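Local coordinates for protein capsid (Human calicivirus NLV/Boxer/2001/US, PDB 4RDL) that builds the norovirus capsid and, through its dimeric protruding domain, the part present here, binds histo-blood group antigen glycans such as Lewis y, probably for host-cell attachment, at residues D34-S39 with A213-T218; F119-P124 with K166-E171. All coordinates share one frame; numbering follows the deposited sequence.

Interaction 1. Residues D34-S39 with A213-T218; sequences DGMMVS and AIVYFT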
ATOM      1  N   ASP A  34       3.989  -6.688 -12.042  1.00  9.91           N
ATOM      2  CA  ASP A  34       4.770  -6.545 -13.278  1.00 10.58           C
ATOM      3  C   ASP A  34       4.564  -7.678 -14.277  1.00  9.90           C
ATOM      4  O   ASP A  34       5.298  -7.793 -15.262  1.00 12.23           O
ATOM      5  CB  ASP A  34       6.263  -6.313 -12.980  1.00 11.49           C
ATOM      6  CG  ASP A  34       6.948  -7.523 -12.369  1.00 14.16           C
ATOM      7  OD1 ASP A  34       6.320  -8.563 -12.148  1.00 13.72           O
ATOM      8  OD2 ASP A  34       8.161  -7.421 -12.095  1.00 21.79           O
ATOM      9  N   GLY A  35       3.559  -8.507 -14.024  1.00  9.95           N
ATOM     10  CA  GLY A  35       3.228  -9.566 -14.955  1.00 10.53           C
ATOM     11  C   GLY A  35       2.195 -10.524 -14.425  1.00  9.05           C
ATOM     12  O   GLY A  35       1.712 -10.395 -13.289  1.00 10.00           O
ATOM     13  N   MET A  36       1.837 -11.479 -15.272  1.00  9.64           N
ATOM     14  CA  MET A  36       1.060 -12.615 -14.836  1.00  9.52           C
ATOM     15  C   MET A  36       1.570 -13.854 -15.541  1.00  9.11           C
ATOM     16  O   MET A  36       2.193 -13.763 -16.608  1.00 11.68           O
ATOM     17  CB  MET A  36      -0.449 -12.402 -15.028  1.00 14.67           C
ATOM     18  CG  MET A  36      -0.888 -11.968 -16.396  1.00 17.45           C
ATOM     19  SD  MET A  36      -2.703 -11.848 -16.475  1.00 13.90           S
ATOM     20  CE  MET A  36      -2.837 -10.744 -17.868  1.00 15.40           C
ATOM     21  N   MET A  37       1.339 -15.007 -14.924  1.00 10.32           N
ATOM     22  CA  MET A  37       1.866 -16.266 -15.432  1.00 10.89           C
ATOM     23  C   MET A  37       1.088 -17.421 -14.824  1.00 10.28           C
ATOM     24  O   MET A  37       0.511 -17.283 -13.745  1.00 11.37           O
ATOM     25  CB  MET A  37       3.349 -16.401 -15.057  1.00 14.69           C
ATOM     26  CG  MET A  37       3.572 -16.618 -13.562  1.00 15.53           C
ATOM     27  SD  MET A  37       5.300 -16.712 -13.063  1.00 18.80           S
ATOM     28  CE  MET A  37       5.775 -18.285 -13.776  1.00 25.16           C
ATOM     29  N   VAL A  38       1.089 -18.565 -15.503  1.00 10.81           N
ATOM     30  CA  VAL A  38       0.677 -19.799 -14.860  1.00 11.31           C
ATOM     31  C   VAL A  38       1.929 -20.446 -14.292  1.00 10.97           C
ATOM     32  O   VAL A  38       3.045 -20.124 -14.703  1.00 12.30           O
ATOM     33  CB  VAL A  38      -0.057 -20.757 -15.827  1.00 11.54           C
ATOM     34  CG1 VAL A  38      -1.270 -20.054 -16.418  1.00 13.31           C
ATOM     35  CG2 VAL A  38       0.874 -21.235 -16.928  1.00 12.62           C
ATOM     36  N   SER A  39       1.758 -21.344 -13.335  1.00 12.68           N
ATOM     37  CA  SER A  39       2.902 -22.045 -12.769  1.00 16.56           C
ATOM     38  C   SER A  39       3.388 -23.123 -13.719  1.00 19.61           C
ATOM     39  O   SER A  39       2.595 -23.729 -14.437  1.00 23.82           O
ATOM     40  CB  SER A  39       2.516 -22.693 -11.442  1.00 20.15           C
ATOM     41  OG  SER A  39       3.563 -23.532 -11.000  1.00 26.07           O
ATOM     42  N   ALA A 213      -5.647 -23.298 -16.110  1.00 12.12           N
ATOM     43  CA  ALA A 213      -4.561 -23.177 -15.144  1.00 11.80           C
ATOM     44  C   ALA A 213      -4.755 -21.906 -14.332  1.00 10.52           C
ATOM     45  O   ALA A 213      -5.178 -20.878 -14.859  1.00 11.55           O
ATOM     46  CB  ALA A 213      -3.215 -23.146 -15.863  1.00 12.96           C
ATOM     47  N   ILE A 214      -4.433 -21.979 -13.045  1.00 11.45           N
ATOM     48  CA  ILE A 214      -4.514 -20.821 -12.168  1.00 10.40           C
ATOM     49  C   ILE A 214      -3.540 -19.737 -12.623  1.00  9.54           C
ATOM     50  O   ILE A 214      -2.383 -20.022 -12.980  1.00 11.48           O
ATOM     51  CB  ILE A 214      -4.213 -21.226 -10.714  1.00 10.61           C
ATOM     52  CG1 ILE A 214      -5.271 -22.227 -10.217  1.00 14.08           C
ATOM     53  CG2 ILE A 214      -4.138 -20.009  -9.806  1.00 12.03           C
ATOM     54  CD1 ILE A 214      -4.923 -22.897  -8.912  1.00 15.50           C
ATOM     55  N   VAL A 215      -4.020 -18.496 -12.622  1.00  9.52           N
ATOM     56  CA  VAL A 215      -3.200 -17.341 -12.966  1.00  9.53           C
ATOM     57  C   VAL A 215      -2.615 -16.691 -11.720  1.00  9.94           C
ATOM     58  O   VAL A 215      -3.321 -16.445 -10.741  1.00 10.61           O
ATOM     59  CB  VAL A 215      -4.047 -16.299 -13.728  1.00 10.72           C
ATOM     60  CG1 VAL A 215      -3.244 -15.027 -13.984  1.00 12.07           C
ATOM     61  CG2 VAL A 215      -4.574 -16.901 -15.051  1.00 12.43           C
ATOM     62  N   TYR A 216      -1.315 -16.428 -11.773  1.00  8.99           N
ATOM     63  CA  TYR A 216      -0.611 -15.698 -10.715  1.00  8.89           C
ATOM     64  C   TYR A 216      -0.190 -14.331 -11.209  1.00  8.97           C
ATOM     65  O   TYR A 216       0.327 -14.185 -12.320  1.00 10.36           O
ATOM     66  CB  TYR A 216       0.616 -16.483 -10.250  1.00  9.78           C
ATOM     67  CG  TYR A 216       0.241 -17.823  -9.692  1.00 10.48           C
ATOM     68  CD1 TYR A 216      -0.255 -17.934  -8.401  1.00 12.73           C
ATOM     69  CD2 TYR A 216       0.329 -18.971 -10.471  1.00 11.50           C
ATOM     70  CE1 TYR A 216      -0.619 -19.150  -7.885  1.00 14.36           C
ATOM     71  CE2 TYR A 216      -0.029 -20.197  -9.962  1.00 13.87           C
ATOM     72  CZ  TYR A 216      -0.500 -20.280  -8.664  1.00 15.10           C
ATOM     73  OH  TYR A 216      -0.863 -21.498  -8.137  1.00 19.62           O
ATOM     74  N   PHE A 217      -0.449 -13.325 -10.385  1.00  9.28           N
ATOM     75  CA  PHE A 217       0.056 -11.992 -10.627  1.00  9.37           C
ATOM     76  C   PHE A 217       1.391 -11.890  -9.924  1.00  9.83           C
ATOM     77  O   PHE A 217       1.515 -12.292  -8.767  1.00 11.28           O
ATOM     78  CB  PHE A 217      -0.960 -10.974 -10.116  1.00  9.49           C
ATOM     79  CG  PHE A 217      -2.292 -11.116 -10.782  1.00  8.90           C
ATOM     80  CD1 PHE A 217      -2.542 -10.472 -11.985  1.00 10.85           C
ATOM     81  CD2 PHE A 217      -3.264 -11.947 -10.249  1.00 10.80           C
ATOM     82  CE1 PHE A 217      -3.749 -10.644 -12.632  1.00 12.69           C
ATOM     83  CE2 PHE A 217      -4.475 -12.125 -10.892  1.00 12.94           C
ATOM     84  CZ  PHE A 217      -4.722 -11.468 -12.077  1.00 13.44           C
ATOM     85  N   THR A 218       2.391 -11.365 -10.627  1.00  9.15           N
ATOM     86  CA  THR A 218       3.765 -11.371 -10.134  1.00  9.20           C
ATOM     87  C   THR A 218       4.279  -9.984  -9.835  1.00  9.42           C
ATOM     88  O   THR A 218       3.886  -8.998 -10.469  1.00 11.00           O
ATOM     89  CB  THR A 218       4.731 -11.994 -11.170  1.00 12.83           C
ATOM     90  OG1 THR A 218       4.741 -11.195 -12.361  1.00 15.81           O
ATOM     91  CG2 THR A 218       4.310 -13.426 -11.514  1.00 16.31           C
TER
HETATM   92  O   HOH W   1      -0.905 -22.293 -12.695  1.00 13.90           O
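Asp34 grips Thr218 twice where strand 35-38 lies antiparallel against strand 213-220, within an antiparallel sheet of the P1 part of the norovirus P domain; the axes of 35-38 and 213-218 run at 148° to one another. The backbone N of Asp34 donates to Thr218 O over 2.8 Å, and Thr218 OG1 donates to Asp34 OD1 over 3.1 Å, meeting it nearly along its C-O axis. The two side chains cross at about a right angle. The other carboxylate oxygen, OD2, is held by Thr220 OG1. Gly35 O then accepts from Thr218 N, which approaches from above the carbonyl plane. Met36 faces Phe217 in a non-hydrogen-bonded pair, their side chains side by side and pointing the same way. Its SD lies 5.1 Å from the centroid of the Phe217 ring, 50° off the normal, an oblique Met-aromatic contact, while Met36 CB touches Val215 CG1; Phe269 of strand 265-272 packs on both Met36 and Val215. Met37 pairs with Tyr216 through two backbone bonds, and the 2.8 Å one from Tyr216 N to Met37 O is the straighter, 166° at the hydrogen. On this opposite face, with Tyr216 and Thr218, the Met37 side chain brings SD to 3.8 Å from Thr218 CG2. Val38 adds an apolar contact, CG1 resting 3.7 Å from Ala213 CB. Ser39 CB comes near Tyr216 CE2, and Ser39 OG turns to Gln44 NE2. A water closes this end of the pair: it accepts from Ser39 N and donates to Ile214 O at 2.7 Å from that oxygen.

Interaction 2. Residues F119-P124 with K166-E171; sequences FVKINP and KEVVLE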
ATOM      1  N   PHE A 119      11.592  -2.112  11.441  1.00  9.72           N
ATOM      2  CA  PHE A 119      10.540  -1.671  12.345  1.00  9.86           C
ATOM      3  C   PHE A 119      10.777  -0.287  12.922  1.00  9.33           C
ATOM      4  O   PHE A 119      11.904   0.220  12.934  1.00 10.31           O
ATOM      5  CB  PHE A 119      10.287  -2.687  13.470  1.00 10.27           C
ATOM      6  CG  PHE A 119      11.432  -2.839  14.442  1.00 11.57           C
ATOM      7  CD1 PHE A 119      11.586  -1.958  15.509  1.00 11.47           C
ATOM      8  CD2 PHE A 119      12.342  -3.876  14.302  1.00 12.77           C
ATOM      9  CE1 PHE A 119      12.629  -2.110  16.404  1.00 13.11           C
ATOM     10  CE2 PHE A 119      13.380  -4.038  15.200  1.00 13.92           C
ATOM     11  CZ  PHE A 119      13.525  -3.153  16.247  1.00 14.04           C
ATOM     12  N   VAL A 120       9.693   0.315  13.403  1.00  9.41           N
ATOM     13  CA  VAL A 120       9.756   1.594  14.091  1.00 10.03           C
ATOM     14  C   VAL A 120       8.853   1.569  15.317  1.00  9.99           C
ATOM     15  O   VAL A 120       7.785   0.944  15.304  1.00 10.48           O
ATOM     16  CB  VAL A 120       9.317   2.760  13.169  1.00 10.57           C
ATOM     17  CG1 VAL A 120      10.320   2.949  12.019  1.00 11.70           C
ATOM     18  CG2 VAL A 120       7.899   2.556  12.633  1.00 12.58           C
ATOM     19  N   LYS A 121       9.280   2.249  16.376  1.00 10.02           N
ATOM     20  CA  LYS A 121       8.379   2.505  17.494  1.00 10.68           C
ATOM     21  C   LYS A 121       7.173   3.294  16.991  1.00 10.86           C
ATOM     22  O   LYS A 121       7.307   4.136  16.094  1.00 10.93           O
ATOM     23  CB  LYS A 121       9.111   3.280  18.596  1.00 12.51           C
ATOM     24  CG  LYS A 121      10.222   2.476  19.251  1.00 13.09           C
ATOM     25  CD  LYS A 121      10.748   3.154  20.520  1.00 14.85           C
ATOM     26  CE  LYS A 121      11.410   4.483  20.205  1.00 17.32           C
ATOM     27  NZ  LYS A 121      12.054   5.069  21.437  1.00 18.41           N
ATOM     28  N   ILE A 122       5.995   3.011  17.542  1.00  9.72           N
ATOM     29  CA  ILE A 122       4.763   3.607  17.021  1.00 10.83           C
ATOM     30  C   ILE A 122       3.943   4.383  18.069  1.00 10.66           C
ATOM     31  O   ILE A 122       2.973   5.040  17.728  1.00 12.71           O
ATOM     32  CB  ILE A 122       3.901   2.536  16.280  1.00 11.16           C
ATOM     33  CG1 ILE A 122       2.880   3.182  15.332  1.00 11.79           C
ATOM     34  CG2 ILE A 122       3.260   1.564  17.264  1.00 11.64           C
ATOM     35  CD1 ILE A 122       3.511   4.045  14.254  1.00 12.73           C
ATOM     36  N   ASN A 123       4.337   4.307  19.336  1.00 11.26           N
ATOM     37  CA  ASN A 123       3.714   5.135  20.365  1.00 12.66           C
ATOM     38  C   ASN A 123       4.172   6.584  20.196  1.00 11.88           C
ATOM     39  O   ASN A 123       5.371   6.858  20.194  1.00 12.67           O
ATOM     40  CB  ASN A 123       4.097   4.607  21.753  1.00 13.83           C
ATOM     41  CG  ASN A 123       3.328   5.275  22.883  1.00 17.67           C
ATOM     42  OD1 ASN A 123       2.867   6.403  22.767  1.00 15.95           O
ATOM     43  ND2 ASN A 123       3.216   4.572  24.002  1.00 22.67           N
ATOM     44  N   PRO A 124       3.224   7.523  20.059  1.00 12.30           N
ATOM     45  CA  PRO A 124       3.631   8.921  19.862  1.00 13.05           C
ATOM     46  C   PRO A 124       4.578   9.440  20.949  1.00 13.56           C
ATOM     47  O   PRO A 124       5.422  10.288  20.652  1.00 15.43           O
ATOM     48  CB  PRO A 124       2.305   9.690  19.893  1.00 15.73           C
ATOM     49  CG  PRO A 124       1.280   8.701  19.532  1.00 17.84           C
ATOM     50  CD  PRO A 124       1.765   7.343  19.960  1.00 13.81           C
ATOM     51  N   LYS A 166       8.383  -1.846  24.260  1.00 12.39           N
ATOM     52  CA  LYS A 166       7.889  -0.823  23.342  1.00 13.42           C
ATOM     53  C   LYS A 166       7.028  -1.421  22.235  1.00 11.06           C
ATOM     54  O   LYS A 166       7.301  -2.520  21.752  1.00 11.60           O
ATOM     55  CB  LYS A 166       9.044  -0.065  22.683  1.00 14.87           C
ATOM     56  CG  LYS A 166      10.111   0.446  23.632  1.00 19.37           C
ATOM     57  CD  LYS A 166       9.590   1.513  24.548  1.00 20.40           C
ATOM     58  CE  LYS A 166      10.754   2.188  25.282  1.00 22.18           C
ATOM     59  NZ  LYS A 166      10.295   3.059  26.389  1.00 26.79           N
ATOM     60  N   GLU A 167       5.999  -0.681  21.833  1.00 11.21           N
ATOM     61  CA  GLU A 167       5.167  -1.089  20.709  1.00 10.49           C
ATOM     62  C   GLU A 167       5.796  -0.639  19.402  1.00 10.33           C
ATOM     63  O   GLU A 167       6.218   0.511  19.257  1.00 10.64           O
ATOM     64  CB  GLU A 167       3.751  -0.527  20.815  1.00 12.37           C
ATOM     65  CG  GLU A 167       2.774  -1.263  19.910  1.00 16.00           C
ATOM     66  CD  GLU A 167       1.399  -0.645  19.863  1.00 20.65           C
ATOM     67  OE1 GLU A 167       1.257   0.537  20.228  1.00 21.96           O
ATOM     68  OE2 GLU A 167       0.453  -1.350  19.445  1.00 23.54           O
ATOM     69  N   VAL A 168       5.869  -1.568  18.457  1.00  9.80           N
ATOM     70  CA  VAL A 168       6.458  -1.276  17.151  1.00  9.95           C
ATOM     71  C   VAL A 168       5.547  -1.735  16.024  1.00  8.35           C
ATOM     72  O   VAL A 168       4.695  -2.604  16.213  1.00  9.87           O
ATOM     73  CB  VAL A 168       7.856  -1.945  16.984  1.00 10.18           C
ATOM     74  CG1 VAL A 168       8.831  -1.465  18.066  1.00 11.43           C
ATOM     75  CG2 VAL A 168       7.753  -3.478  16.979  1.00 11.15           C
ATOM     76  N   VAL A 169       5.727  -1.128  14.855  1.00  8.93           N
ATOM     77  CA  VAL A 169       5.189  -1.678  13.620  1.00  9.01           C
ATOM     78  C   VAL A 169       6.351  -2.185  12.777  1.00  8.80           C
ATOM     79  O   VAL A 169       7.414  -1.544  12.701  1.00 10.22           O
ATOM     80  CB  VAL A 169       4.327  -0.656  12.854  1.00 10.05           C
ATOM     81  CG1 VAL A 169       3.034  -0.392  13.601  1.00 12.31           C
ATOM     82  CG2 VAL A 169       5.072   0.629  12.619  1.00 15.75           C
ATOM     83  N   LEU A 170       6.163  -3.364  12.194  1.00  9.63           N
ATOM     84  CA  LEU A 170       7.207  -4.027  11.423  1.00  9.16           C
ATOM     85  C   LEU A 170       6.754  -4.177   9.984  1.00  9.08           C
ATOM     86  O   LEU A 170       5.572  -4.403   9.712  1.00 11.37           O
ATOM     87  CB  LEU A 170       7.513  -5.404  12.013  1.00 10.11           C
ATOM     88  CG  LEU A 170       7.874  -5.449  13.507  1.00 10.01           C
ATOM     89  CD1 LEU A 170       6.685  -5.944  14.329  1.00 11.39           C
ATOM     90  CD2 LEU A 170       9.069  -6.354  13.708  1.00 12.62           C
ATOM     91  N   GLU A 171       7.701  -4.039   9.061  1.00  9.28           N
ATOM     92  CA  GLU A 171       7.417  -4.234   7.647  1.00 11.87           C
ATOM     93  C   GLU A 171       8.416  -5.216   7.055  1.00  9.67           C
ATOM     94  O   GLU A 171       9.581  -5.256   7.449  1.00  9.83           O
ATOM     95  CB  GLU A 171       7.467  -2.917   6.883  1.00 15.81           C
ATOM     96  CG  GLU A 171       6.892  -3.065   5.480  1.00 23.38           C
ATOM     97  CD  GLU A 171       7.281  -1.943   4.550  1.00 26.06           C
ATOM     98  OE1 GLU A 171       6.970  -2.061   3.340  1.00 25.93           O
ATOM     99  OE2 GLU A 171       7.886  -0.952   5.024  1.00 25.43           O
TER
HETATM  100  O   HOH W   2       5.398   1.878  23.686  1.00  7.89           O
HETATM  101  O   HOH W   3       6.563   2.742  20.840  1.00 13.12           O
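Phe119 and Leu170 form a non-hydrogen-bonded pair, with side chains side by side and pointing the same way. Phe119 CB meets Leu170 CG at 3.7 Å. CG lies between the backbone N and the carbonyl carbon (chi1 67°); beyond it, CD2 approaches Leu170 CD2 at 4.1 Å, whereas CD1 meets Val168 CG1 at 3.8 Å. CE1 stays near that same methyl, and Phe163 packs edge-to-face with the ring. Val120 and Val169 exchange two backbone bonds of 3.0 Å, from Val120 N to Val169 O and from Val169 N to Val120 O, and their CG2 methyls press to 3.4 Å, tighter than usual van der Waals contact. Past the strand end, Ile122 N still donates to Glu167 O, and a water bridges that oxygen to Asn123 N. Ile122 CG2 lies against the carboxylate of Glu167, which is salt-bridged to Arg74, while Lys121 and Lys166 share Glu126, probably easing the repulsion between their ammonium groups. Met31 of the second subunit packs on Ile122 and Val169. With the axes of 119-121 and 167-171 at 158°, these are neighbouring antiparallel strands of the β-barrel of the P2 subdomain, the part of the P domain that carries the glycan sites.

How the interactions relate
From the N terminus, the chain first lays down residues 34-39, whose partner arrives only at 213-218, so interaction 1 closes a loop of 173 intervening residues. Interaction 2 is nested entirely inside that loop: 119-124 meets 166-171 after 41 residues, some of them in other strands. Interaction 1 ties the early strand 35-38 to strand 213-220 in P1, and interaction 2 joins strands 113-121 and 167-177 in P2, which is inserted into P1. The two contacts thus belong to different antiparallel sheets on opposite sides of the chain's centre, with centres 34 Å apart and nearest atoms about 16 Å apart. Only interaction 2 lies at the dimer interface.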